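Local coordinates for protein putative SnoaL-like polyketide cyclase (Jannaschia sp., PDB 3KKG) that is a putative SnoaL-like polyketide cyclase of the NTF2 clan that probably acts as a lyase on a polyketide-type substrate, at residues A[37-45]-A[53-64]; A[4-15]-A[78-87]. All coordinates share one frame; numbering follows the deposited sequence. Where two conformers were deposited one is given.

How the contacts relate
The two contacts illustrate how one curved sheet can be served by separate helices near its two ends. Contact 1 sets helix 54-67 against strand 41-45, next to the outermost strand 51-52; contact 2 sets helix 6-16 against the hairpin of strands 72-81 and 84-94, where 72-81 is the outermost strand at the far end. Strands 123-131 and 108-120 lie between. The centres of the contacts are about 21 Å apart and their nearest atoms about 7 Å, without touching. Both segments of contact 1 fall between the two segments of contact 2 in sequence, and helix 54-67 is followed, after a short connection, by strand 72-81. Contact 2 also lies at the subunit interface, whereas contact 1 stays within its own chain.

Contact 1 of 2, residues A[37-45]-A[53-64]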
loop_
_atom_site.group_PDB
_atom_site.type_symbol
_atom_site.label_atom_id
_atom_site.label_comp_id
_atom_site.label_asym_id
_atom_site.label_seq_id
_atom_site.Cartn_x
_atom_site.Cartn_y
_atom_site.Cartn_z
HETATM N N MSE A 37 -17.091 9.881 -7.279
HETATM C CA MSE A 37 -15.866 10.512 -7.808
HETATM C C MSE A 37 -16.222 11.797 -8.563
HETATM O O MSE A 37 -17.316 11.918 -9.136
HETATM C CB MSE A 37 -15.132 9.580 -8.785
HETATM C CG MSE A 37 -14.240 8.507 -8.170
HETATM SE SE MSE A 37 -15.198 7.053 -7.209
HETATM C CE MSE A 37 -13.743 5.728 -7.217
ATOM N N THR A 38 -15.260 12.718 -8.602
ATOM C CA THR A 38 -15.368 13.928 -9.443
ATOM C C THR A 38 -15.035 13.559 -10.890
ATOM O O THR A 38 -14.447 12.529 -11.176
ATOM C CB THR A 38 -14.401 15.011 -8.973
ATOM O OG1 THR A 38 -13.054 14.523 -9.067
ATOM C CG2 THR A 38 -14.735 15.415 -7.525
ATOM N N PRO A 39 -15.474 14.384 -11.842
ATOM C CA PRO A 39 -15.185 14.098 -13.259
ATOM C C PRO A 39 -13.689 13.998 -13.584
ATOM O O PRO A 39 -13.285 13.241 -14.471
ATOM C CB PRO A 39 -15.826 15.285 -13.988
ATOM C CG PRO A 39 -16.795 15.840 -13.004
ATOM C CD PRO A 39 -16.294 15.597 -11.652
ATOM N N GLY A 40 -12.883 14.783 -12.878
ATOM C CA GLY A 40 -11.433 14.780 -13.054
ATOM C C GLY A 40 -10.705 13.807 -12.121
ATOM O O GLY A 40 -9.491 13.903 -11.970
ATOM N N PHE A 41 -11.452 12.881 -11.518
ATOM C CA PHE A 41 -10.868 11.796 -10.704
ATOM C C PHE A 41 -9.670 11.178 -11.386
ATOM O O PHE A 41 -9.658 10.960 -12.604
ATOM C CB PHE A 41 -11.942 10.756 -10.469
ATOM C CG PHE A 41 -11.451 9.506 -9.814
ATOM C CD1 PHE A 41 -11.059 9.508 -8.514
ATOM C CD2 PHE A 41 -11.449 8.300 -10.503
ATOM C CE1 PHE A 41 -10.656 8.296 -7.892
ATOM C CE2 PHE A 41 -11.107 7.136 -9.908
ATOM C CZ PHE A 41 -10.662 7.119 -8.617
ATOM N N ARG A 42 -8.662 10.880 -10.578
ATOM C CA ARG A 42 -7.414 10.243 -11.035
ATOM C C ARG A 42 -7.212 8.938 -10.254
ATOM O O ARG A 42 -7.319 8.920 -9.029
ATOM C CB ARG A 42 -6.194 11.110 -10.665
ATOM C CG ARG A 42 -6.070 12.376 -11.426
ATOM C CD ARG A 42 -5.239 13.425 -10.668
ATOM N NE ARG A 42 -3.972 12.889 -10.182
ATOM C CZ ARG A 42 -2.828 12.844 -10.859
ATOM N NH1 ARG A 42 -2.724 13.297 -12.087
ATOM N NH2 ARG A 42 -1.755 12.341 -10.280
ATOM N N SER A 43 -6.873 7.903 -11.005
ATOM C CA SER A 43 -6.642 6.573 -10.505
ATOM C C SER A 43 -5.158 6.223 -10.709
ATOM O O SER A 43 -4.587 6.455 -11.771
ATOM C CB SER A 43 -7.530 5.601 -11.266
ATOM O OG SER A 43 -7.346 4.294 -10.764
ATOM N N ILE A 44 -4.528 5.701 -9.674
ATOM C CA ILE A 44 -3.113 5.400 -9.707
ATOM C C ILE A 44 -2.971 3.939 -9.256
ATOM O O ILE A 44 -3.389 3.596 -8.127
ATOM C CB ILE A 44 -2.317 6.332 -8.772
ATOM C CG1 ILE A 44 -2.367 7.774 -9.302
ATOM C CG2 ILE A 44 -0.849 5.858 -8.629
ATOM C CD1 ILE A 44 -1.827 8.820 -8.321
ATOM N N PHE A 45 -2.466 3.094 -10.148
ATOM C CA PHE A 45 -2.353 1.671 -9.901
ATOM C C PHE A 45 -0.889 1.365 -9.689
ATOM O O PHE A 45 -0.107 1.427 -10.638
ATOM C CB PHE A 45 -2.926 0.919 -11.091
ATOM C CG PHE A 45 -2.961 -0.559 -10.947
ATOM C CD1 PHE A 45 -3.896 -1.152 -10.172
ATOM C CD2 PHE A 45 -2.087 -1.350 -11.641
ATOM C CE1 PHE A 45 -4.006 -2.543 -10.110
ATOM C CE2 PHE A 45 -2.160 -2.757 -11.551
ATOM C CZ PHE A 45 -3.094 -3.325 -10.759
ATOM N N GLY A 53 -9.490 11.145 -15.380
ATOM C CA GLY A 53 -10.880 11.218 -15.809
ATOM C C GLY A 53 -11.698 10.053 -15.319
ATOM O O GLY A 53 -11.257 8.930 -15.344
ATOM N N ILE A 54 -12.928 10.322 -14.895
ATOM C CA ILE A 54 -13.758 9.284 -14.296
ATOM C C ILE A 54 -14.107 8.137 -15.264
ATOM O O ILE A 54 -14.037 6.967 -14.888
ATOM C CB ILE A 54 -15.045 9.900 -13.649
ATOM C CG1 ILE A 54 -15.825 8.828 -12.872
ATOM C CG2 ILE A 54 -15.910 10.624 -14.687
ATOM C CD1 ILE A 54 -15.017 8.090 -11.797
ATOM N N GLU A 55 -14.459 8.449 -16.511
ATOM C CA GLU A 55 -14.798 7.374 -17.437
ATOM C C GLU A 55 -13.587 6.506 -17.767
ATOM O O GLU A 55 -13.705 5.271 -17.871
ATOM C CB GLU A 55 -15.402 7.916 -18.710
ATOM C CG GLU A 55 -16.752 8.568 -18.495
ATOM C CD GLU A 55 -17.731 7.665 -17.795
ATOM O OE1 GLU A 55 -17.777 6.468 -18.127
ATOM O OE2 GLU A 55 -18.453 8.154 -16.899
ATOM N N GLN A 56 -12.430 7.157 -17.898
ATOM C CA GLN A 56 -11.155 6.447 -18.137
ATOM C C GLN A 56 -10.814 5.554 -16.958
ATOM O O GLN A 56 -10.406 4.388 -17.123
ATOM C CB GLN A 56 -10.041 7.449 -18.385
ATOM C CG GLN A 56 -10.191 8.241 -19.704
ATOM C CD GLN A 56 -11.048 9.512 -19.599
ATOM O OE1 GLN A 56 -11.753 9.742 -18.625
ATOM N NE2 GLN A 56 -11.019 10.326 -20.660
ATOM N N ALA A 57 -10.993 6.097 -15.761
ATOM C CA ALA A 57 -10.708 5.319 -14.569
ATOM C C ALA A 57 -11.678 4.148 -14.385
ATOM O O ALA A 57 -11.302 3.043 -13.973
ATOM C CB ALA A 57 -10.749 6.223 -13.347
ATOM N N ILE A 58 -12.945 4.376 -14.674
ATOM C CA ILE A 58 -13.910 3.303 -14.704
ATOM C C ILE A 58 -13.552 2.202 -15.705
ATOM O O ILE A 58 -13.638 1.025 -15.394
ATOM C CB ILE A 58 -15.345 3.871 -15.007
ATOM C CG1 ILE A 58 -15.913 4.580 -13.774
ATOM C CG2 ILE A 58 -16.338 2.773 -15.494
ATOM C CD1 ILE A 58 -17.228 5.303 -14.075
ATOM N N ALA A 59 -13.164 2.599 -16.911
ATOM C CA ALA A 59 -12.748 1.641 -17.930
ATOM C C ALA A 59 -11.582 0.770 -17.463
ATOM O O ALA A 59 -11.566 -0.431 -17.701
ATOM C CB ALA A 59 -12.388 2.382 -19.217
ATOM N N PHE A 60 -10.621 1.391 -16.794
ATOM C CA PHE A 60 -9.458 0.684 -16.278
ATOM C C PHE A 60 -9.910 -0.323 -15.212
ATOM O O PHE A 60 -9.449 -1.485 -15.161
ATOM C CB PHE A 60 -8.447 1.683 -15.714
ATOM C CG PHE A 60 -7.217 1.048 -15.151
ATOM C CD1 PHE A 60 -6.167 0.715 -15.966
ATOM C CD2 PHE A 60 -7.130 0.745 -13.809
ATOM C CE1 PHE A 60 -5.031 0.113 -15.435
ATOM C CE2 PHE A 60 -5.975 0.127 -13.275
ATOM C CZ PHE A 60 -4.949 -0.183 -14.076
ATOM N N ASN A 61 -10.784 0.106 -14.290
ATOM C CA ASN A 61 -11.270 -0.816 -13.267
ATOM C C ASN A 61 -11.989 -2.015 -13.872
ATOM O O ASN A 61 -11.792 -3.146 -13.441
ATOM C CB ASN A 61 -12.202 -0.061 -12.296
ATOM C CG ASN A 61 -12.430 -0.772 -10.994
ATOM O OD1 ASN A 61 -13.586 -1.001 -10.583
ATOM N ND2 ASN A 61 -11.393 -0.997 -10.286
ATOM N N ALA A 62 -12.796 -1.738 -14.893
ATOM C CA ALA A 62 -13.530 -2.784 -15.577
ATOM C C ALA A 62 -12.593 -3.835 -16.155
ATOM O O ALA A 62 -12.870 -5.029 -16.009
ATOM C CB ALA A 62 -14.453 -2.190 -16.685
ATOM N N VAL A 63 -11.474 -3.395 -16.729
ATOM C CA VAL A 63 -10.460 -4.330 -17.262
ATOM C C VAL A 63 -9.927 -5.232 -16.176
ATOM O O VAL A 63 -9.819 -6.433 -16.331
ATOM C CB VAL A 63 -9.302 -3.594 -18.000
ATOM C CG1 VAL A 63 -8.121 -4.558 -18.308
ATOM C CG2 VAL A 63 -9.822 -2.944 -19.238
ATOM N N LEU A 64 -9.592 -4.657 -15.026
ATOM C CA LEU A 64 -9.110 -5.482 -13.949
ATOM C C LEU A 64 -10.104 -6.576 -13.568
ATOM O O LEU A 64 -9.745 -7.723 -13.334
ATOM C CB LEU A 64 -8.750 -4.620 -12.708
ATOM C CG LEU A 64 -7.665 -3.553 -12.845
ATOM C CD1 LEU A 64 -7.564 -2.706 -11.548
ATOM C CD2 LEU A 64 -6.316 -4.198 -13.167
HETATM O O HOH W 1 -9.495 3.003 -11.800
#
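Ala57 and Phe41 meet in the tightly packed, buried part of this contact. Ala57 CB sits at the edge of the Phe41 ring, 3.6 Å from Phe41 CE2, while CG of Met37, a selenomethionine, covers the centre of one ring face in the conformer given. Met127 of strand 123-131 also packs on Phe41. Close by, a water bridges the segments: it lies 2.7 Å from Ser43 OG, in the Ser43 conformer given, and donates to Ala57 O at 2.8 Å.

Phe45, Phe60 and Leu64 form the more open end. Phe60 brings CZ over one face of the Phe45 ring, 3.7 Å from Phe45 CG, in a T-shaped (edge-to-face) pair with planes at 66°. Phe45 CG lies anti to the backbone N (chi1 -176°), which carries the ring out to the helix, where Leu64 CD1 touches Phe45 CE1 at 3.8 Å.

The corner at Pro39 and Gly40 is solvent-exposed, yet two backbone bonds pin it. Gly53, the N-cap residue, donates its N-H to Phe41 O at 2.8 Å; Ile54 N reaches Pro39 O at 3.0 Å from above the carbonyl plane. A helix laid along a curved sheet, here at 31° to its strand, is consistent with the cone-like alpha+beta fold of the NTF2 clan.

Contact 2 of 2, residues A[4-15]-A[78-87]; sequences RSPIETQNVETV and VTVEGDNVVV
Asn11 and the turn of a beta hairpin meet where helix 6-16 lies across strands 72-81 and 84-94, an alpha-on-sheet packing of the NTF2-like fold. The hairpin closes with a type II' turn from Glu81 to Asn84, and Asn11 can be followed into it. Its CB rests 4.0 Å from Val85 CG2. With CG anti to the carbonyl carbon (chi1 -82°), the amide swings to the turn, and ND2 spends both N-H groups there: one on Gly82 O at 2.9 Å, the other on the anti lone pair of Asp83 OD1, also at 2.9 Å. Asn11 OD1 accepts from a water that donates to Asp83 OD1 as well. A leucine here would probably leave Gly82 O without this donor and set the Asp83 carboxylate freer to turn.

At the start of the helix, Ser5, the N-cap, and Glu8 form a capping box: Ser5 N donates to Glu8 OE1 at 3.0 Å, and Glu8 N returns a bond to Ser5 OG, whose position is less certain. Glu8 OE2, also less surely placed, appears to accept from Gly82 N. Arg4 lays its chain against Val80, while its NE forms a salt bridge to Glu81 of the second subunit, across the dimer interface. Beneath the polar rim the valines pack against one another. Val12 CG2 presses on Val80 CG1 at 3.6 Å, and Val15 CG1 slides past Val87 CG2 at 3.9 Å.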
loop_
_atom_site.group_PDB
_atom_site.type_symbol
_atom_site.label_atom_id
_atom_site.label_comp_id
_atom_site.label_asym_id
_atom_site.label_seq_id
_atom_site.Cartn_x
_atom_site.Cartn_y
_atom_site.Cartn_z
ATOM N N ARG A 4 -14.004 10.451 15.224
ATOM C CA ARG A 4 -14.007 11.049 13.899
ATOM C C ARG A 4 -14.851 12.309 13.884
ATOM O O ARG A 4 -15.930 12.359 14.451
ATOM C CB ARG A 4 -14.580 10.061 12.885
ATOM C CG ARG A 4 -13.607 8.923 12.609
ATOM C CD ARG A 4 -14.166 7.793 11.772
ATOM N NE ARG A 4 -13.121 6.838 11.544
ATOM C CZ ARG A 4 -13.286 5.627 11.059
ATOM N NH1 ARG A 4 -14.508 5.235 10.674
ATOM N NH2 ARG A 4 -12.253 4.812 10.920
ATOM N N SER A 5 -14.344 13.311 13.184
ATOM C CA SER A 5 -15.141 14.495 12.946
ATOM C C SER A 5 -16.296 14.160 12.003
ATOM O O SER A 5 -16.298 13.107 11.324
ATOM C CB SER A 5 -14.310 15.613 12.325
ATOM O OG SER A 5 -13.963 15.296 10.968
ATOM N N PRO A 6 -17.298 15.024 11.932
ATOM C CA PRO A 6 -18.367 14.809 10.970
ATOM C C PRO A 6 -17.879 14.618 9.544
ATOM O O PRO A 6 -18.405 13.766 8.831
ATOM C CB PRO A 6 -19.227 16.085 11.115
ATOM C CG PRO A 6 -18.996 16.524 12.505
ATOM C CD PRO A 6 -17.582 16.191 12.814
ATOM N N ILE A 7 -16.918 15.421 9.115
ATOM C CA ILE A 7 -16.438 15.307 7.742
ATOM C C ILE A 7 -15.701 13.975 7.587
ATOM O O ILE A 7 -15.831 13.284 6.559
ATOM C CB ILE A 7 -15.521 16.501 7.377
ATOM C CG1 ILE A 7 -16.345 17.761 7.206
ATOM C CG2 ILE A 7 -14.773 16.253 6.045
ATOM C CD1 ILE A 7 -15.513 19.012 7.267
ATOM N N GLU A 8 -14.882 13.624 8.584
ATOM C CA GLU A 8 -14.162 12.344 8.508
ATOM C C GLU A 8 -15.113 11.160 8.399
ATOM O O GLU A 8 -14.936 10.247 7.591
ATOM C CB GLU A 8 -13.254 12.164 9.719
ATOM C CG GLU A 8 -12.007 13.060 9.654
ATOM C CD GLU A 8 -11.134 12.951 10.905
ATOM O OE1 GLU A 8 -11.696 12.722 11.992
ATOM O OE2 GLU A 8 -9.915 13.153 10.815
ATOM N N THR A 9 -16.122 11.130 9.265
ATOM C CA THR A 9 -17.048 10.014 9.204
ATOM C C THR A 9 -17.820 9.978 7.869
ATOM O O THR A 9 -18.032 8.905 7.317
ATOM C CB THR A 9 -17.984 9.932 10.433
ATOM O OG1 THR A 9 -18.707 8.696 10.379
ATOM C CG2 THR A 9 -18.934 11.087 10.440
ATOM N N GLN A 10 -18.221 11.136 7.347
ATOM C CA GLN A 10 -18.890 11.145 6.046
ATOM C C GLN A 10 -17.951 10.708 4.923
ATOM O O GLN A 10 -18.349 9.965 4.021
ATOM C CB GLN A 10 -19.502 12.496 5.729
ATOM C CG GLN A 10 -20.350 12.446 4.442
ATOM C CD GLN A 10 -21.476 11.408 4.497
ATOM O OE1 GLN A 10 -22.403 11.541 5.323
ATOM N NE2 GLN A 10 -21.403 10.377 3.643
ATOM N N ASN A 11 -16.672 11.095 5.037
ATOM C CA ASN A 11 -15.685 10.673 4.047
ATOM C C ASN A 11 -15.599 9.157 4.058
ATOM O O ASN A 11 -15.524 8.518 2.985
ATOM C CB ASN A 11 -14.347 11.281 4.398
ATOM C CG ASN A 11 -14.193 12.732 3.911
ATOM O OD1 ASN A 11 -15.010 13.249 3.161
ATOM N ND2 ASN A 11 -13.083 13.365 4.344
ATOM N N VAL A 12 -15.549 8.564 5.269
ATOM C CA VAL A 12 -15.479 7.100 5.377
ATOM C C VAL A 12 -16.709 6.415 4.796
ATOM O O VAL A 12 -16.625 5.407 4.081
ATOM C CB VAL A 12 -15.201 6.656 6.838
ATOM C CG1 VAL A 12 -15.375 5.137 6.977
ATOM C CG2 VAL A 12 -13.742 7.041 7.239
ATOM N N GLU A 13 -17.861 6.950 5.178
ATOM C CA GLU A 13 -19.103 6.363 4.673
ATOM C C GLU A 13 -19.137 6.366 3.140
ATOM O O GLU A 13 -19.501 5.362 2.471
ATOM C CB GLU A 13 -20.315 7.077 5.268
ATOM C CG GLU A 13 -20.473 6.851 6.798
ATOM C CD GLU A 13 -21.692 7.565 7.396
ATOM O OE1 GLU A 13 -22.670 7.775 6.652
ATOM O OE2 GLU A 13 -21.700 7.826 8.613
ATOM N N THR A 14 -18.766 7.488 2.564
ATOM C CA THR A 14 -18.725 7.622 1.108
ATOM C C THR A 14 -17.738 6.638 0.484
ATOM O O THR A 14 -18.092 5.936 -0.483
ATOM C CB THR A 14 -18.424 9.073 0.733
ATOM O OG1 THR A 14 -19.539 9.880 1.139
ATOM C CG2 THR A 14 -18.101 9.256 -0.788
ATOM N N VAL A 15 -16.528 6.557 1.022
ATOM C CA VAL A 15 -15.542 5.635 0.472
ATOM C C VAL A 15 -15.934 4.168 0.612
ATOM O O VAL A 15 -15.743 3.347 -0.298
ATOM C CB VAL A 15 -14.154 5.872 1.120
ATOM C CG1 VAL A 15 -13.280 4.687 0.903
ATOM C CG2 VAL A 15 -13.576 7.186 0.597
ATOM N N VAL A 78 -9.843 0.576 8.389
ATOM C CA VAL A 78 -10.130 1.875 7.830
ATOM C C VAL A 78 -9.427 2.916 8.739
ATOM O O VAL A 78 -9.613 2.912 9.972
ATOM C CB VAL A 78 -11.604 2.182 7.778
ATOM C CG1 VAL A 78 -11.871 3.589 7.273
ATOM C CG2 VAL A 78 -12.326 1.074 6.953
ATOM N N THR A 79 -8.643 3.775 8.127
ATOM C CA THR A 79 -7.970 4.854 8.816
ATOM C C THR A 79 -8.276 6.125 8.101
ATOM O O THR A 79 -7.967 6.265 6.902
ATOM C CB THR A 79 -6.475 4.555 8.875
ATOM O OG1 THR A 79 -6.285 3.448 9.757
ATOM C CG2 THR A 79 -5.610 5.766 9.384
ATOM N N VAL A 80 -8.788 7.117 8.805
ATOM C CA VAL A 80 -9.080 8.394 8.186
ATOM C C VAL A 80 -8.464 9.522 8.978
ATOM O O VAL A 80 -8.542 9.531 10.194
ATOM C CB VAL A 80 -10.631 8.640 8.034
ATOM C CG1 VAL A 80 -11.329 8.524 9.388
ATOM C CG2 VAL A 80 -10.941 9.989 7.388
ATOM N N GLU A 81 -7.886 10.485 8.258
ATOM C CA GLU A 81 -7.493 11.786 8.811
ATOM C C GLU A 81 -7.901 12.849 7.817
ATOM O O GLU A 81 -7.392 12.919 6.686
ATOM C CB GLU A 81 -6.005 11.854 9.076
ATOM C CG GLU A 81 -5.649 13.120 9.854
ATOM C CD GLU A 81 -4.221 13.240 10.250
ATOM O OE1 GLU A 81 -3.355 12.526 9.736
ATOM O OE2 GLU A 81 -3.949 14.188 11.044
ATOM N N GLY A 82 -8.866 13.638 8.208
ATOM C CA GLY A 82 -9.389 14.674 7.322
ATOM C C GLY A 82 -9.910 14.108 6.012
ATOM O O GLY A 82 -10.754 13.217 6.024
ATOM N N ASP A 83 -9.362 14.619 4.902
ATOM C CA ASP A 83 -9.778 14.214 3.571
ATOM C C ASP A 83 -8.965 13.019 2.987
ATOM O O ASP A 83 -9.012 12.744 1.797
ATOM C CB ASP A 83 -9.748 15.433 2.638
ATOM C CG ASP A 83 -10.937 16.321 2.813
ATOM O OD1 ASP A 83 -12.045 15.845 3.163
ATOM O OD2 ASP A 83 -10.807 17.540 2.556
ATOM N N ASN A 84 -8.226 12.303 3.848
ATOM C CA ASN A 84 -7.492 11.104 3.456
ATOM C C ASN A 84 -8.080 9.911 4.139
ATOM O O ASN A 84 -8.177 9.891 5.344
ATOM C CB ASN A 84 -6.024 11.192 3.869
ATOM C CG ASN A 84 -5.304 12.342 3.148
ATOM O OD1 ASN A 84 -4.846 12.176 2.032
ATOM N ND2 ASN A 84 -5.308 13.503 3.740
ATOM N N VAL A 85 -8.537 8.918 3.338
ATOM C CA VAL A 85 -9.093 7.681 3.845
ATOM C C VAL A 85 -8.266 6.533 3.293
ATOM O O VAL A 85 -8.053 6.430 2.064
ATOM C CB VAL A 85 -10.566 7.493 3.439
ATOM C CG1 VAL A 85 -11.051 6.181 4.014
ATOM C CG2 VAL A 85 -11.419 8.659 3.964
ATOM N N VAL A 86 -7.836 5.655 4.182
ATOM C CA VAL A 86 -7.013 4.509 3.830
ATOM C C VAL A 86 -7.760 3.264 4.199
ATOM O O VAL A 86 -8.243 3.122 5.319
ATOM C CB VAL A 86 -5.653 4.545 4.601
ATOM C CG1 VAL A 86 -4.788 3.310 4.236
ATOM C CG2 VAL A 86 -4.932 5.904 4.369
ATOM N N VAL A 87 -7.986 2.381 3.247
ATOM C CA VAL A 87 -8.720 1.150 3.421
ATOM C C VAL A 87 -7.788 -0.013 3.154
ATOM O O VAL A 87 -7.275 -0.146 2.050
ATOM C CB VAL A 87 -9.969 1.078 2.519
ATOM C CG1 VAL A 87 -10.712 -0.233 2.768
ATOM C CG2 VAL A 87 -10.881 2.276 2.752
HETATM O O HOH W 2 -14.570 15.727 2.094
#